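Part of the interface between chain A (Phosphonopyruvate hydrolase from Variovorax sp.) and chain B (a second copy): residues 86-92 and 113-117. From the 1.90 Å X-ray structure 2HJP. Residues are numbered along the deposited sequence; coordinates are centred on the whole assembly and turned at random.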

# COMPACT_ATOMS: atom_id res chain seq x y z
N PHE A 86 -15.39 1.01 -10.08
CA PHE A 86 -14.15 0.33 -10.51
C PHE A 86 -14.40 -0.93 -11.34
O PHE A 86 -13.62 -1.85 -11.26
N GLY A 87 -15.45 -0.97 -12.13
CA GLY A 87 -15.69 -2.16 -12.92
C GLY A 87 -17.17 -2.41 -13.06
O GLY A 87 -17.95 -1.46 -12.96
N ASN A 88 -17.58 -3.65 -13.27
CA ASN A 88 -18.99 -3.92 -13.44
C ASN A 88 -19.59 -4.32 -12.09
O ASN A 88 -18.95 -4.24 -11.05
N ALA A 89 -20.82 -4.82 -12.10
CA ALA A 89 -21.49 -5.21 -10.84
C ALA A 89 -20.70 -6.22 -10.06
O ALA A 89 -20.78 -6.25 -8.82
N VAL A 90 -19.92 -7.06 -10.73
CA VAL A 90 -19.15 -8.04 -9.97
C VAL A 90 -18.06 -7.28 -9.15
O VAL A 90 -17.89 -7.56 -7.98
N ASN A 91 -17.36 -6.33 -9.77
CA ASN A 91 -16.34 -5.56 -9.06
C ASN A 91 -17.05 -4.82 -7.92
O ASN A 91 -16.55 -4.80 -6.83
N VAL A 92 -18.23 -4.25 -8.19
CA VAL A 92 -18.99 -3.53 -7.14
C VAL A 92 -19.20 -4.39 -5.91
O VAL A 92 -18.94 -3.99 -4.76
N THR B 113 -12.47 -7.23 -23.72
CA THR B 113 -13.11 -5.97 -23.38
C THR B 113 -13.05 -5.98 -21.88
O THR B 113 -12.87 -7.04 -21.26
N PHE B 114 -13.22 -4.81 -21.27
CA PHE B 114 -13.18 -4.75 -19.83
C PHE B 114 -13.98 -3.55 -19.42
O PHE B 114 -13.80 -2.50 -19.97
N PRO B 115 -14.86 -3.69 -18.44
CA PRO B 115 -15.13 -4.94 -17.71
C PRO B 115 -16.01 -5.86 -18.52
O PRO B 115 -16.59 -5.45 -19.53
N LYS B 116 -16.11 -7.10 -18.07
CA LYS B 116 -16.94 -8.09 -18.72
C LYS B 116 -18.41 -7.63 -18.81
O LYS B 116 -18.99 -7.01 -17.88
N ASP B 117 -19.02 -7.93 -19.95
CA ASP B 117 -20.41 -7.56 -20.20
C ASP B 117 -21.40 -8.66 -19.84
O ASP B 117 -21.06 -9.85 -19.85

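This is a small contact in which a helix N-cap asparagine packs on a proline and uses its amide nitrogen for one hydrogen bond across the interface. N88(A) points toward chain B with chi1 at 58° (p) and chi2 at 21°, an arrangement that divides its amide between two tasks. N88(A) OD1 turns back to cap the helix, accepting from N91(A) N at 3.2 Å and, in a weak bond, from V90(A) N at 2.8 Å. N88(A) ND2 is left free to reach across, donating to the backbone carbonyl K116(B) O at 2.9 Å and a nearly straight 165°. Because the acceptor is main chain, the bond does not depend on the lysine side chain, whose end leads away.

P115(B), preceded by a cis peptide bond and puckered C-gamma endo, supplies much of the apolar surface. Its CB lies 3.7 Å from N88(A) N, and its CG 4.0 Å from G87(A) C. N91(A), chi1 m, has its CA-to-CB bond toward the chain B stretch and adds a little buried area.

G87(A) has phi/psi of 145/-154, angles that by themselves call for glycine; a CB here would also clash with the N91(A) side chain. F114(B), chi1 t, starts sideways, but its ring comes nearer, meeting G87(A) CA obliquely with CZ at 4.5 Å.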

# COMPACT_ATOMS: atom_id res chain seq x y z
CB PHE A 86 -13.28 -0.05 -9.32
CG PHE A 86 -12.96 1.11 -8.45
CD1 PHE A 86 -12.11 2.12 -8.94
CD2 PHE A 86 -13.59 1.29 -7.23
CE1 PHE A 86 -11.93 3.30 -8.23
CE2 PHE A 86 -13.40 2.44 -6.50
CZ PHE A 86 -12.57 3.48 -7.00
CB ASN A 88 -19.19 -5.05 -14.47
CG ASN A 88 -18.48 -6.34 -14.08
OD1 ASN A 88 -18.16 -6.58 -12.89
ND2 ASN A 88 -18.22 -7.19 -15.07
CB ALA A 89 -22.94 -5.76 -11.12
CB VAL A 90 -18.52 -9.07 -10.88
CG1 VAL A 90 -17.59 -10.00 -10.06
CG2 VAL A 90 -19.62 -9.88 -11.59
CB ASN A 91 -15.67 -4.54 -9.99
CG ASN A 91 -14.87 -5.21 -11.07
OD1 ASN A 91 -13.77 -5.71 -10.80
ND2 ASN A 91 -15.41 -5.27 -12.27
CB VAL A 92 -20.36 -3.04 -7.68
CG1 VAL A 92 -21.21 -2.46 -6.53
CG2 VAL A 92 -20.13 -1.99 -8.74
CB THR B 113 -14.59 -5.93 -23.77
OG1 THR B 113 -15.28 -6.92 -23.01
CG2 THR B 113 -14.76 -6.24 -25.24
CB PHE B 114 -11.76 -4.55 -19.32
CG PHE B 114 -11.72 -4.04 -17.92
CD1 PHE B 114 -12.01 -4.90 -16.87
CD2 PHE B 114 -11.57 -2.66 -17.68
CE1 PHE B 114 -12.18 -4.41 -15.58
CE2 PHE B 114 -11.74 -2.14 -16.41
CZ PHE B 114 -12.05 -3.00 -15.34
CB PRO B 115 -15.87 -4.46 -16.47
CG PRO B 115 -16.57 -3.15 -16.96
CD PRO B 115 -15.50 -2.52 -17.80
CB LYS B 116 -16.85 -9.44 -17.98
CG LYS B 116 -17.96 -10.45 -18.35
CD LYS B 116 -17.49 -11.92 -18.41
CE LYS B 116 -17.83 -12.75 -17.19
NZ LYS B 116 -17.74 -14.26 -17.43
CB ASP B 117 -20.61 -7.17 -21.66
CG ASP B 117 -20.20 -5.73 -21.93
OD1 ASP B 117 -19.22 -5.52 -22.69
OD2 ASP B 117 -20.87 -4.83 -21.37